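Local coordinates for protein 4-phosphoerythronate dehydrogenase (Lactobacillus jensenii, PDB 4PRK) that probably catalyses the NAD-dependent interconversion of pyruvate and D-lactate, as a D-lactate dehydrogenase of the D-isomer-specific 2-hydroxyacid dehydrogenase family, at residues I106-V111 and A162-A167; N142-K147 and S166-K171; K171-D176 and Y186-D191. All coordinates share one frame; numbering follows the deposited sequence.

Contact 1. Residues I106-V111 and A162-A167; sequences IAEMAV and AQIFSA
Two helical segments, 106-111 and 162-167, cross at a signed angle of -45°, their axes approaching to 10.2 Å and Val111 facing Phe165. Val111 carries most of the contact from its side. Its CG1 stands anti to the backbone N (chi1 163°), which leaves both methyls directed at the partner helix: Val111 CG2 meets Ile164 CG2 at 3.8 Å, and CG1 touches the same methyl as the two side chains cross obliquely. The same CG2 also sits over one face of the Phe165 ring, displaced toward the rim, in a CH-pi contact 4.2 Å from the centroid. One methyl thus sits in the corner formed by Ile164 CG2 and the face of the Phe165 ring. Helix 155-167 begins within what is probably the GxGxxG motif of a Rossmann fold, and helix 103-118 packs across it in a buried contact. Ile164 uses its other branch further along: with CG1 anti to the carbonyl carbon, Ile164 CD1 reaches Glu108 CG at 3.9 Å, the chains crossing at about a right angle, and Ala107 CB lies more loosely against the same CD1. Only the aliphatic part of Glu108 takes part here. Its extended chain delivers the carboxylate elsewhere, OE1 accepting from Ile144 N of the second subunit and OE2 forming a salt bridge with Arg104 of its own chain.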
loop_
_atom_site.group_PDB
_atom_site.type_symbol
_atom_site.label_atom_id
_atom_site.label_comp_id
_atom_site.label_asym_id
_atom_site.label_seq_id
_atom_site.Cartn_x
_atom_site.Cartn_y
_atom_site.Cartn_z
ATOM N N ILE A 106 -17.841 5.476 1.402
ATOM C CA ILE A 106 -18.525 4.294 1.885
ATOM C C ILE A 106 -17.580 3.182 2.326
ATOM O O ILE A 106 -17.792 2.584 3.377
ATOM C CB ILE A 106 -19.563 3.837 0.856
ATOM C CG1 ILE A 106 -20.623 4.930 0.821
ATOM C CG2 ILE A 106 -20.183 2.507 1.230
ATOM C CD1 ILE A 106 -21.380 5.017 -0.453
ATOM N N ALA A 107 -16.526 2.928 1.545
ATOM C CA ALA A 107 -15.623 1.854 1.861
ATOM C C ALA A 107 -14.956 2.110 3.206
ATOM O O ALA A 107 -14.777 1.214 4.015
ATOM C CB ALA A 107 -14.586 1.751 0.789
ATOM N N GLU A 108 -14.671 3.370 3.486
ATOM C CA GLU A 108 -13.963 3.728 4.719
ATOM C C GLU A 108 -14.853 3.570 5.940
ATOM O O GLU A 108 -14.394 3.250 7.059
ATOM C CB GLU A 108 -13.368 5.147 4.610
ATOM C CG GLU A 108 -12.127 5.207 3.736
ATOM C CD GLU A 108 -11.488 6.587 3.585
ATOM O OE1 GLU A 108 -11.796 7.522 4.374
ATOM O OE2 GLU A 108 -10.603 6.725 2.708
ATOM N N MET A 109 -16.136 3.756 5.743
ATOM C CA MET A 109 -17.095 3.573 6.850
ATOM C C MET A 109 -17.130 2.044 7.157
ATOM O O MET A 109 -17.030 1.605 8.304
ATOM C CB MET A 109 -18.494 4.134 6.497
ATOM C CG MET A 109 -19.554 3.866 7.553
ATOM S SD MET A 109 -19.198 4.703 9.122
ATOM C CE MET A 109 -20.628 5.762 9.198
ATOM N N ALA A 110 -17.205 1.244 6.113
ATOM C CA ALA A 110 -17.183 -0.186 6.293
ATOM C C ALA A 110 -15.929 -0.649 7.032
ATOM O O ALA A 110 -16.005 -1.412 7.968
ATOM C CB ALA A 110 -17.260 -0.827 4.949
ATOM N N VAL A 111 -14.760 -0.189 6.592
ATOM C CA VAL A 111 -13.502 -0.602 7.197
ATOM C C VAL A 111 -13.462 -0.147 8.652
ATOM O O VAL A 111 -13.085 -0.921 9.546
ATOM C CB VAL A 111 -12.308 0.023 6.470
ATOM C CG1 VAL A 111 -11.019 -0.040 7.279
ATOM C CG2 VAL A 111 -12.136 -0.608 5.137
ATOM N N ALA A 162 -11.434 -3.540 -0.604
ATOM C CA ALA A 162 -10.422 -4.534 -0.881
ATOM C C ALA A 162 -9.011 -3.902 -0.978
ATOM O O ALA A 162 -8.035 -4.414 -0.409
ATOM C CB ALA A 162 -10.803 -5.251 -2.167
ATOM N N GLN A 163 -8.920 -2.769 -1.659
ATOM C CA GLN A 163 -7.664 -1.998 -1.690
ATOM C C GLN A 163 -7.183 -1.631 -0.282
ATOM O O GLN A 163 -6.034 -1.815 0.057
ATOM C CB GLN A 163 -7.851 -0.707 -2.534
ATOM C CG GLN A 163 -8.253 -1.002 -3.997
ATOM C CD GLN A 163 -8.636 0.211 -4.847
ATOM O OE1 GLN A 163 -9.608 0.182 -5.610
ATOM N NE2 GLN A 163 -7.844 1.258 -4.757
ATOM N N ILE A 164 -8.071 -1.124 0.546
ATOM C CA ILE A 164 -7.683 -0.709 1.904
ATOM C C ILE A 164 -7.296 -1.923 2.737
ATOM O O ILE A 164 -6.157 -1.988 3.316
ATOM C CB ILE A 164 -8.814 0.101 2.590
ATOM C CG1 ILE A 164 -9.031 1.407 1.835
ATOM C CG2 ILE A 164 -8.563 0.323 4.116
ATOM C CD1 ILE A 164 -10.356 2.069 2.218
ATOM N N PHE A 165 -8.157 -2.945 2.732
ATOM C CA PHE A 165 -7.804 -4.124 3.542
ATOM C C PHE A 165 -6.498 -4.796 3.098
ATOM O O PHE A 165 -5.661 -5.146 3.927
ATOM C CB PHE A 165 -8.968 -5.126 3.644
ATOM C CG PHE A 165 -9.954 -4.801 4.733
ATOM C CD1 PHE A 165 -9.535 -4.598 6.036
ATOM C CD2 PHE A 165 -11.281 -4.731 4.462
ATOM C CE1 PHE A 165 -10.442 -4.311 7.052
ATOM C CE2 PHE A 165 -12.194 -4.449 5.469
ATOM C CZ PHE A 165 -11.771 -4.228 6.765
ATOM N N SER A 166 -6.293 -4.949 1.798
ATOM C CA SER A 166 -5.060 -5.631 1.329
ATOM C C SER A 166 -3.858 -4.754 1.580
ATOM O O SER A 166 -2.798 -5.254 1.806
ATOM C CB SER A 166 -5.150 -6.022 -0.132
ATOM O OG SER A 166 -5.364 -4.837 -0.817
ATOM N N ALA A 167 -4.013 -3.436 1.615
ATOM C CA ALA A 167 -2.885 -2.587 1.905
ATOM C C ALA A 167 -2.501 -2.676 3.387
ATOM O O ALA A 167 -1.369 -2.407 3.719
ATOM C CB ALA A 167 -3.155 -1.166 1.485
#

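Contact 2. Residues N142-K147 and S166-K171; sequences NEIYNK and SAMGAK
One backbone hydrogen bond joins the segments: Lys171 N donates to Lys147 O at 3.2 Å, in the carbonyl plane and with an N-H...O angle of 150°. It forms where the loop 142-147 leads into strand 148-152 and Lys171 begins strand 171-175. Apolar contact comes from Ile144 and Met168, which cross obliquely. Ile144 CG1 is anti to the backbone N (chi1 -162°), so CG2 falls in the crowded position between N and the carbonyl carbon and presses on Met168 CB at 3.5 Å, a tight fit for two carbons; Met168 SD also touches that CG2, at 4.0 Å. The turn between helix and strand is a Schellman motif closed by Gly169, whose positive phi (99°) reverses the chain at the end of helix 155-167 inside the Rossmann-type domain. Gly169, without a side chain, lets Tyr145 CB and CA settle against the turn, Tyr145 CA 3.7 Å from Gly169 O. Carbon-to-carbonyl contacts fill in the remainder. Tyr145 CB rests 3.6 Å from Met168 O, and Ala170 CB faces two carbonyl oxygens, 3.5 Å from Ile144 O and a little farther from Lys147 O. The Tyr145 ring leads away from the segment, its hydroxyl bonding Glu184 of the fourth subunit, while Met168 O accepts a hydrogen bond from Arg104 of the second subunit.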
loop_
_atom_site.group_PDB
_atom_site.type_symbol
_atom_site.label_atom_id
_atom_site.label_comp_id
_atom_site.label_asym_id
_atom_site.label_seq_id
_atom_site.Cartn_x
_atom_site.Cartn_y
_atom_site.Cartn_z
ATOM N N ASN A 142 -7.160 -9.251 17.256
ATOM C CA ASN A 142 -6.164 -9.753 16.319
ATOM C C ASN A 142 -5.769 -8.689 15.260
ATOM O O ASN A 142 -6.512 -7.727 15.030
ATOM C CB ASN A 142 -6.610 -11.047 15.660
ATOM C CG ASN A 142 -5.413 -11.900 15.165
ATOM O OD1 ASN A 142 -4.238 -11.566 15.404
ATOM N ND2 ASN A 142 -5.711 -12.990 14.485
ATOM N N GLU A 143 -4.577 -8.848 14.679
ATOM C CA GLU A 143 -4.090 -7.858 13.754
ATOM C C GLU A 143 -4.814 -8.129 12.469
ATOM O O GLU A 143 -5.137 -9.267 12.140
ATOM C CB GLU A 143 -2.570 -7.884 13.554
ATOM C CG GLU A 143 -1.765 -7.341 14.720
ATOM C CD GLU A 143 -1.502 -8.386 15.812
ATOM O OE1 GLU A 143 -1.872 -9.564 15.601
ATOM O OE2 GLU A 143 -0.869 -8.044 16.843
ATOM N N ILE A 144 -5.037 -7.071 11.721
ATOM C CA ILE A 144 -5.838 -7.159 10.549
ATOM C C ILE A 144 -5.131 -7.979 9.473
ATOM O O ILE A 144 -5.807 -8.703 8.722
ATOM C CB ILE A 144 -6.263 -5.736 10.096
ATOM C CG1 ILE A 144 -7.434 -5.804 9.164
ATOM C CG2 ILE A 144 -5.114 -5.000 9.449
ATOM C CD1 ILE A 144 -8.729 -5.996 9.925
ATOM N N TYR A 145 -3.787 -7.963 9.430
ATOM C CA TYR A 145 -3.062 -8.854 8.496
ATOM C C TYR A 145 -3.193 -10.330 8.880
ATOM O O TYR A 145 -2.651 -11.195 8.192
ATOM C CB TYR A 145 -1.527 -8.492 8.344
ATOM C CG TYR A 145 -0.738 -8.516 9.624
ATOM C CD1 TYR A 145 -0.207 -9.684 10.140
ATOM C CD2 TYR A 145 -0.553 -7.367 10.326
ATOM C CE1 TYR A 145 0.509 -9.658 11.328
ATOM C CE2 TYR A 145 0.116 -7.339 11.484
ATOM C CZ TYR A 145 0.636 -8.479 11.997
ATOM O OH TYR A 145 1.312 -8.344 13.169
ATOM N N ASN A 146 -3.890 -10.678 9.948
ATOM C CA ASN A 146 -4.138 -12.125 10.154
ATOM C C ASN A 146 -5.536 -12.551 9.746
ATOM O O ASN A 146 -5.877 -13.699 9.879
ATOM C CB ASN A 146 -3.873 -12.515 11.590
ATOM C CG ASN A 146 -2.420 -12.383 11.946
ATOM O OD1 ASN A 146 -2.045 -11.802 12.960
ATOM N ND2 ASN A 146 -1.598 -12.925 11.105
ATOM N N LYS A 147 -6.325 -11.633 9.227
ATOM C CA LYS A 147 -7.731 -11.888 8.965
ATOM C C LYS A 147 -7.948 -12.080 7.494
ATOM O O LYS A 147 -7.166 -11.560 6.663
ATOM C CB LYS A 147 -8.526 -10.679 9.463
ATOM C CG LYS A 147 -8.529 -10.530 10.974
ATOM C CD LYS A 147 -9.928 -10.714 11.511
ATOM C CE LYS A 147 -10.048 -10.683 13.022
ATOM N NZ LYS A 147 -10.127 -12.077 13.505
ATOM N N SER A 166 -6.293 -4.949 1.798
ATOM C CA SER A 166 -5.060 -5.631 1.329
ATOM C C SER A 166 -3.858 -4.754 1.580
ATOM O O SER A 166 -2.798 -5.254 1.806
ATOM C CB SER A 166 -5.150 -6.022 -0.132
ATOM O OG SER A 166 -5.364 -4.837 -0.817
ATOM N N ALA A 167 -4.013 -3.436 1.615
ATOM C CA ALA A 167 -2.885 -2.587 1.905
ATOM C C ALA A 167 -2.501 -2.676 3.387
ATOM O O ALA A 167 -1.369 -2.407 3.719
ATOM C CB ALA A 167 -3.155 -1.166 1.485
ATOM N N MET A 168 -3.422 -3.092 4.275
ATOM C CA MET A 168 -3.051 -3.393 5.666
ATOM C C MET A 168 -2.492 -4.830 5.841
ATOM O O MET A 168 -2.065 -5.239 6.951
ATOM C CB MET A 168 -4.251 -3.208 6.591
ATOM C CG MET A 168 -4.879 -1.836 6.521
ATOM S SD MET A 168 -6.074 -1.510 7.820
ATOM C CE MET A 168 -7.590 -1.887 7.041
ATOM N N GLY A 169 -2.480 -5.595 4.760
ATOM C CA GLY A 169 -1.937 -6.939 4.779
ATOM C C GLY A 169 -2.971 -8.062 4.904
ATOM O O GLY A 169 -2.600 -9.240 4.893
ATOM N N ALA A 170 -4.263 -7.735 4.988
ATOM C CA ALA A 170 -5.286 -8.775 5.036
ATOM C C ALA A 170 -5.378 -9.571 3.749
ATOM O O ALA A 170 -5.091 -9.060 2.678
ATOM C CB ALA A 170 -6.647 -8.182 5.340
ATOM N N LYS A 171 -5.852 -10.810 3.843
ATOM C CA LYS A 171 -6.215 -11.550 2.651
ATOM C C LYS A 171 -7.668 -11.245 2.306
ATOM O O LYS A 171 -8.540 -11.370 3.162
ATOM C CB LYS A 171 -6.026 -13.062 2.870
ATOM C CG LYS A 171 -6.417 -13.882 1.651
ATOM C CD LYS A 171 -6.821 -15.278 2.030
ATOM C CE LYS A 171 -5.808 -16.337 1.663
ATOM N NZ LYS A 171 -6.568 -17.593 1.351
#

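Contact 3. Residues K171-D176 and Y186-D191; sequences KVLAYD and YLTYAD
Ala174 has the most surface buried here, and both its backbone and its methyl are engaged. Ala174 N donates to Thr188 O at 3.1 Å. Ala174 O accepts from Ala190 N at 3.0 Å. In both bonds the donor stands about 35° out of the carbonyl plane. A third bond, Thr188 N to Val172 O, lies in the carbonyl plane, and the three alternate as in a parallel pair with Leu173 beside Thr188 and Ala174 beside Tyr189. The Ala174 methyl meets Leu187 CD2 at 3.8 Å. Leu187 can reach it because its CG takes the crowded position between N and the carbonyl carbon (chi1 60°); Leu187 CD1 then sits over the centre of one face of the Tyr189 ring, 4.0 Å above its plane. Val172, next in buried surface, crosses Leu187 obliquely and puts CG1 against Leu187 CB at 3.8 Å, while its CB rests 3.4 Å from Tyr186 O. On the opposite face of the sheet Leu173 lies side by side with Thr188, and its CD2 reaches Ala190 CB loosely. Ala190 also turns its O to the edge of the Tyr175 ring, in plane and near CD1. Past the strand end, a water bonded to Tyr189 OH donates to Asp176 OD2 at 2.8 Å; Tyr189 OH is also hydrogen-bonded to Asn180. Strand 188-189 is an outermost strand of the parallel sheet within this chain, and an acidic residue such as Asp176 just past strand 171-175, beside the glycine-rich turn, is consistent with the NAD-binding Rossmann fold.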
loop_
_atom_site.group_PDB
_atom_site.type_symbol
_atom_site.label_atom_id
_atom_site.label_comp_id
_atom_site.label_asym_id
_atom_site.label_seq_id
_atom_site.Cartn_x
_atom_site.Cartn_y
_atom_site.Cartn_z
ATOM N N LYS A 171 -5.852 -10.810 3.843
ATOM C CA LYS A 171 -6.215 -11.550 2.651
ATOM C C LYS A 171 -7.668 -11.245 2.306
ATOM O O LYS A 171 -8.540 -11.370 3.162
ATOM C CB LYS A 171 -6.026 -13.062 2.870
ATOM C CG LYS A 171 -6.417 -13.882 1.651
ATOM C CD LYS A 171 -6.821 -15.278 2.030
ATOM C CE LYS A 171 -5.808 -16.337 1.663
ATOM N NZ LYS A 171 -6.568 -17.593 1.351
ATOM N N VAL A 172 -7.951 -10.862 1.067
ATOM C CA VAL A 172 -9.286 -10.493 0.670
ATOM C C VAL A 172 -9.812 -11.438 -0.421
ATOM O O VAL A 172 -9.176 -11.614 -1.450
ATOM C CB VAL A 172 -9.335 -9.057 0.113
ATOM C CG1 VAL A 172 -10.769 -8.661 -0.291
ATOM C CG2 VAL A 172 -8.784 -8.104 1.119
ATOM N N LEU A 173 -10.995 -11.991 -0.181
ATOM C CA LEU A 173 -11.706 -12.841 -1.109
ATOM C C LEU A 173 -12.975 -12.134 -1.491
ATOM O O LEU A 173 -13.549 -11.417 -0.673
ATOM C CB LEU A 173 -12.122 -14.164 -0.439
ATOM C CG LEU A 173 -11.044 -15.102 0.094
ATOM C CD1 LEU A 173 -11.615 -16.230 0.897
ATOM C CD2 LEU A 173 -10.217 -15.656 -1.070
ATOM N N ALA A 174 -13.432 -12.350 -2.719
ATOM C CA ALA A 174 -14.688 -11.766 -3.147
ATOM C C ALA A 174 -15.499 -12.711 -4.026
ATOM O O ALA A 174 -14.933 -13.377 -4.884
ATOM C CB ALA A 174 -14.403 -10.477 -3.915
ATOM N N TYR A 175 -16.816 -12.742 -3.814
ATOM C CA TYR A 175 -17.754 -13.425 -4.690
ATOM C C TYR A 175 -18.335 -12.399 -5.627
ATOM O O TYR A 175 -18.743 -11.339 -5.198
ATOM C CB TYR A 175 -18.911 -14.110 -3.924
ATOM C CG TYR A 175 -19.963 -14.646 -4.922
ATOM C CD1 TYR A 175 -19.627 -15.658 -5.809
ATOM C CD2 TYR A 175 -21.222 -14.088 -5.025
ATOM C CE1 TYR A 175 -20.523 -16.116 -6.734
ATOM C CE2 TYR A 175 -22.130 -14.570 -5.930
ATOM C CZ TYR A 175 -21.766 -15.591 -6.776
ATOM O OH TYR A 175 -22.629 -16.084 -7.737
ATOM N N ASP A 176 -18.370 -12.688 -6.919
ATOM C CA ASP A 176 -19.056 -11.799 -7.847
ATOM C C ASP A 176 -19.511 -12.541 -9.104
ATOM O O ASP A 176 -19.007 -13.602 -9.393
ATOM C CB ASP A 176 -18.160 -10.595 -8.211
ATOM C CG ASP A 176 -18.978 -9.360 -8.674
ATOM O OD1 ASP A 176 -20.115 -9.476 -9.179
ATOM O OD2 ASP A 176 -18.479 -8.252 -8.554
ATOM N N TYR A 186 -5.742 -6.869 -5.508
ATOM C CA TYR A 186 -6.207 -6.673 -4.154
ATOM C C TYR A 186 -7.147 -7.767 -3.611
ATOM O O TYR A 186 -7.445 -7.788 -2.425
ATOM C CB TYR A 186 -6.943 -5.368 -4.092
ATOM C CG TYR A 186 -6.173 -4.214 -4.643
ATOM C CD1 TYR A 186 -4.999 -3.783 -4.011
ATOM C CD2 TYR A 186 -6.602 -3.535 -5.774
ATOM C CE1 TYR A 186 -4.271 -2.676 -4.485
ATOM C CE2 TYR A 186 -5.889 -2.424 -6.264
ATOM C CZ TYR A 186 -4.707 -2.008 -5.618
ATOM O OH TYR A 186 -3.918 -0.944 -6.066
ATOM N N LEU A 187 -7.632 -8.664 -4.446
ATOM C CA LEU A 187 -8.533 -9.702 -3.961
ATOM C C LEU A 187 -8.386 -10.923 -4.819
ATOM O O LEU A 187 -7.738 -10.840 -5.824
ATOM C CB LEU A 187 -9.982 -9.228 -3.966
ATOM C CG LEU A 187 -10.601 -8.800 -5.291
ATOM C CD1 LEU A 187 -11.045 -9.984 -6.150
ATOM C CD2 LEU A 187 -11.782 -7.883 -5.019
ATOM N N THR A 188 -8.966 -12.052 -4.384
ATOM C CA THR A 188 -9.004 -13.312 -5.153
ATOM C C THR A 188 -10.456 -13.707 -5.248
ATOM O O THR A 188 -11.174 -13.768 -4.216
ATOM C CB THR A 188 -8.280 -14.393 -4.397
ATOM O OG1 THR A 188 -6.885 -14.040 -4.284
ATOM C CG2 THR A 188 -8.440 -15.767 -5.097
ATOM N N TYR A 189 -10.941 -13.904 -6.472
ATOM C CA TYR A 189 -12.301 -14.364 -6.649
ATOM C C TYR A 189 -12.489 -15.812 -6.123
ATOM O O TYR A 189 -11.575 -16.601 -6.150
ATOM C CB TYR A 189 -12.680 -14.270 -8.105
ATOM C CG TYR A 189 -12.893 -12.870 -8.646
ATOM C CD1 TYR A 189 -14.009 -12.136 -8.290
ATOM C CD2 TYR A 189 -12.055 -12.347 -9.590
ATOM C CE1 TYR A 189 -14.240 -10.872 -8.807
ATOM C CE2 TYR A 189 -12.283 -11.087 -10.126
ATOM C CZ TYR A 189 -13.394 -10.362 -9.716
ATOM O OH TYR A 189 -13.635 -9.125 -10.226
ATOM N N ALA A 190 -13.657 -16.063 -5.562
ATOM C CA ALA A 190 -13.985 -17.322 -4.940
ATOM C C ALA A 190 -15.480 -17.539 -4.968
ATOM O O ALA A 190 -16.240 -16.630 -5.219
ATOM C CB ALA A 190 -13.473 -17.382 -3.519
ATOM N N ASP A 191 -15.877 -18.771 -4.713
ATOM C CA ASP A 191 -17.269 -19.155 -4.654
ATOM C C ASP A 191 -17.940 -18.534 -3.451
ATOM O O ASP A 191 -17.314 -18.276 -2.446
ATOM C CB ASP A 191 -17.395 -20.666 -4.554
ATOM C CG ASP A 191 -16.991 -21.365 -5.803
ATOM O OD1 ASP A 191 -16.958 -20.742 -6.864
ATOM O OD2 ASP A 191 -16.697 -22.555 -5.718
HETATM O O HOH W 1 -15.872 -7.927 -9.538
#

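Helix 155-167 ties the three contacts together: contact 1 uses the face it turns to helix 103-118, contact 2 the turn that ends it, and contact 3 the strand that follows. Contacts 1 and 2 have centres about 11 Å apart and touch, with Phe165 CE1 3.7 Å from Ile144 CD1 and Val111 CG1 3.9 Å from Met168 CE. Contact 3 lies about 14 Å from each, centre to centre; Val172 CG2 packs on Phe165 CB at 3.9 Å, and Lys171 is common to contacts 2 and 3. Contacts 1 and 2 border the second subunit, where Glu108 of one chain meets Ile144 N of the other; in contact 3 Asp176 touches the probable dinucleotide-binding glycine motif.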